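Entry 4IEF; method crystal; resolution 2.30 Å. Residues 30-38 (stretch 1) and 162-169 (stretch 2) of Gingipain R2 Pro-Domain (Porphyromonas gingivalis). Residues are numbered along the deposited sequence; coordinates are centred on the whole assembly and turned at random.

Stretch 1 (30-38) FRMDNLQFT
Stretch 2, residues 162-169: TLRIYTEI

The two stretches run roughly antiparallel, their end-to-end directions 158° apart, and bury 476 Å² between them. Phe30 covers the most surface. It is extended (phi/psi -110/140) and pairs with Ile169 (-139/122), CA atoms 5.0 Å apart. Phe30 N donates to Ile169 O at 2.7 Å; Ile169 N returns a bond to Phe30 O at 2.9 Å. Both side chains lie on the same face of the sheet and are buried. With Phe30 chi1 t (chi2 -87°) and Ile169 m,t, Phe30 CD1 lies 4.1 Å from Ile169 CD1. The ring edge meets Tyr166 O, 3.6 Å from Phe30 CE1.

Arg31 (-136/134) and Glu168 (-147/136) form the next, non-hydrogen-bonded pair, CA-CA 4.5 Å, on the other face. Their long side chains, Arg31 m,t,t and Glu168 t,t, suit this partly exposed site. They meet in a salt bridge: Glu168 OE1 accepts from Arg31 NE at 2.9 Å and Arg31 NH2 at 3.0 Å.

Met32 N then bonds to Thr167 O at 2.9 Å, where stretch 2 turns a corner. Beyond it, contact passes to apolar side chains pointing toward each other. Ile165 CG2 (m,t) receives Leu35 CD2 (t,p) at 3.7 Å and Met32 CE (t,p,p) at 4.1 Å. Phe37 (chi1 m, chi2 94°) places CZ 3.7 Å from Leu163 CD2 (t,p).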

# COMPACT_ATOMS: atom_id res chain seq x y z
N PHE A 30 -12.12 24.38 -1.92
CA PHE A 30 -12.36 23.52 -3.07
C PHE A 30 -12.72 24.41 -4.23
O PHE A 30 -13.50 25.37 -4.07
CB PHE A 30 -13.49 22.49 -2.81
CG PHE A 30 -14.05 21.88 -4.08
CD1 PHE A 30 -15.09 22.50 -4.77
CD2 PHE A 30 -13.49 20.72 -4.62
CE1 PHE A 30 -15.55 21.98 -5.99
CE2 PHE A 30 -13.98 20.18 -5.82
CZ PHE A 30 -15.00 20.82 -6.49
N ARG A 31 -12.21 24.08 -5.41
CA ARG A 31 -12.56 24.76 -6.65
C ARG A 31 -12.77 23.69 -7.72
O ARG A 31 -11.99 22.74 -7.79
CB ARG A 31 -11.52 25.81 -7.06
CG ARG A 31 -11.75 27.16 -6.39
CD ARG A 31 -10.64 28.13 -6.70
NE ARG A 31 -10.94 29.47 -6.19
CZ ARG A 31 -10.09 30.49 -6.19
NH1 ARG A 31 -8.85 30.33 -6.65
NH2 ARG A 31 -10.46 31.67 -5.72
N MET A 32 -13.87 23.82 -8.49
CA MET A 32 -14.22 22.88 -9.55
C MET A 32 -13.14 22.89 -10.64
O MET A 32 -12.75 23.95 -11.13
CB MET A 32 -15.61 23.19 -10.14
CG MET A 32 -16.08 22.16 -11.17
SD MET A 32 -16.18 20.46 -10.54
CE MET A 32 -17.78 20.52 -9.74
N ASP A 33 -12.66 21.70 -11.01
CA ASP A 33 -11.62 21.57 -12.02
C ASP A 33 -11.98 20.48 -13.02
O ASP A 33 -12.33 19.36 -12.62
CB ASP A 33 -10.26 21.29 -11.35
CG ASP A 33 -9.09 21.35 -12.31
OD1 ASP A 33 -8.63 20.27 -12.75
OD2 ASP A 33 -8.64 22.47 -12.63
N ASN A 34 -11.89 20.82 -14.31
CA ASN A 34 -12.15 19.96 -15.48
C ASN A 34 -13.48 19.16 -15.37
O ASN A 34 -13.50 17.95 -15.59
CB ASN A 34 -10.94 19.01 -15.70
CG ASN A 34 -10.91 18.31 -17.05
OD1 ASN A 34 -11.38 18.82 -18.06
ND2 ASN A 34 -10.35 17.13 -17.08
N LEU A 35 -14.58 19.85 -15.04
CA LEU A 35 -15.90 19.20 -14.97
C LEU A 35 -16.34 18.76 -16.37
O LEU A 35 -16.43 19.59 -17.28
CB LEU A 35 -16.96 20.09 -14.31
CG LEU A 35 -18.40 19.53 -14.32
CD1 LEU A 35 -18.57 18.42 -13.28
CD2 LEU A 35 -19.41 20.64 -14.09
N GLN A 36 -16.58 17.46 -16.54
CA GLN A 36 -17.01 16.87 -17.82
C GLN A 36 -18.25 16.00 -17.61
O GLN A 36 -18.51 15.53 -16.50
CB GLN A 36 -15.89 16.02 -18.47
CG GLN A 36 -14.54 16.73 -18.58
CD GLN A 36 -13.89 16.70 -19.95
OE1 GLN A 36 -12.77 16.22 -20.10
NE2 GLN A 36 -14.53 17.32 -20.93
N PHE A 37 -19.00 15.76 -18.70
CA PHE A 37 -20.21 14.94 -18.69
C PHE A 37 -20.10 13.90 -19.80
O PHE A 37 -19.83 14.25 -20.95
CB PHE A 37 -21.48 15.80 -18.83
CG PHE A 37 -21.72 16.74 -17.68
CD1 PHE A 37 -21.27 18.06 -17.73
CD2 PHE A 37 -22.38 16.32 -16.54
CE1 PHE A 37 -21.49 18.94 -16.66
CE2 PHE A 37 -22.60 17.19 -15.47
CZ PHE A 37 -22.15 18.49 -15.53
N THR A 38 -20.27 12.63 -19.44
CA THR A 38 -20.22 11.49 -20.37
C THR A 38 -21.65 10.98 -20.58
O THR A 38 -22.33 10.62 -19.61
CB THR A 38 -19.25 10.41 -19.83
OG1 THR A 38 -17.99 11.01 -19.53
CG2 THR A 38 -19.05 9.25 -20.81
N THR A 162 -32.70 19.91 -12.40
CA THR A 162 -31.79 21.02 -12.18
C THR A 162 -30.53 20.53 -11.46
O THR A 162 -30.60 19.89 -10.40
CB THR A 162 -32.51 22.16 -11.43
OG1 THR A 162 -33.65 22.57 -12.19
CG2 THR A 162 -31.60 23.36 -11.19
N LEU A 163 -29.38 20.86 -12.05
CA LEU A 163 -28.08 20.54 -11.49
C LEU A 163 -27.39 21.82 -11.04
O LEU A 163 -27.27 22.77 -11.82
CB LEU A 163 -27.21 19.77 -12.49
CG LEU A 163 -25.78 19.41 -12.02
CD1 LEU A 163 -25.78 18.17 -11.12
CD2 LEU A 163 -24.87 19.20 -13.20
N ARG A 164 -26.94 21.84 -9.79
CA ARG A 164 -26.19 22.94 -9.19
C ARG A 164 -24.71 22.56 -9.18
O ARG A 164 -24.34 21.53 -8.61
CB ARG A 164 -26.70 23.26 -7.78
CG ARG A 164 -28.04 23.98 -7.79
CD ARG A 164 -28.56 24.21 -6.39
NE ARG A 164 -29.85 24.90 -6.41
CZ ARG A 164 -30.58 25.16 -5.33
NH1 ARG A 164 -30.15 24.80 -4.12
NH2 ARG A 164 -31.74 25.79 -5.44
N ILE A 165 -23.88 23.35 -9.88
CA ILE A 165 -22.44 23.14 -9.98
C ILE A 165 -21.74 24.14 -9.08
O ILE A 165 -21.70 25.33 -9.40
CB ILE A 165 -21.95 23.23 -11.46
CG1 ILE A 165 -22.64 22.17 -12.35
CG2 ILE A 165 -20.41 23.11 -11.53
CD1 ILE A 165 -22.81 22.56 -13.82
N TYR A 166 -21.19 23.67 -7.95
CA TYR A 166 -20.47 24.53 -7.02
C TYR A 166 -19.04 24.71 -7.52
O TYR A 166 -18.23 23.79 -7.48
CB TYR A 166 -20.53 23.98 -5.58
CG TYR A 166 -21.87 24.19 -4.92
CD1 TYR A 166 -22.94 23.33 -5.18
CD2 TYR A 166 -22.09 25.26 -4.06
CE1 TYR A 166 -24.19 23.53 -4.60
CE2 TYR A 166 -23.34 25.46 -3.47
CZ TYR A 166 -24.38 24.60 -3.74
OH TYR A 166 -25.62 24.80 -3.17
N THR A 167 -18.76 25.90 -8.06
CA THR A 167 -17.45 26.25 -8.63
C THR A 167 -16.43 26.48 -7.52
O THR A 167 -15.24 26.24 -7.74
CB THR A 167 -17.56 27.46 -9.56
OG1 THR A 167 -18.12 28.56 -8.85
CG2 THR A 167 -18.39 27.15 -10.81
N GLU A 168 -16.89 26.92 -6.33
CA GLU A 168 -16.03 27.14 -5.16
C GLU A 168 -16.78 26.83 -3.86
O GLU A 168 -17.95 27.19 -3.71
CB GLU A 168 -15.48 28.57 -5.13
CG GLU A 168 -14.40 28.78 -4.08
CD GLU A 168 -14.00 30.23 -3.90
OE1 GLU A 168 -12.93 30.61 -4.43
OE2 GLU A 168 -14.75 30.99 -3.25
N ILE A 169 -16.09 26.13 -2.94
CA ILE A 169 -16.57 25.79 -1.60
C ILE A 169 -15.40 25.97 -0.63
O ILE A 169 -14.36 25.33 -0.80
CB ILE A 169 -17.18 24.35 -1.46
CG1 ILE A 169 -18.29 24.05 -2.49
CG2 ILE A 169 -17.69 24.12 -0.01
CD1 ILE A 169 -18.61 22.54 -2.68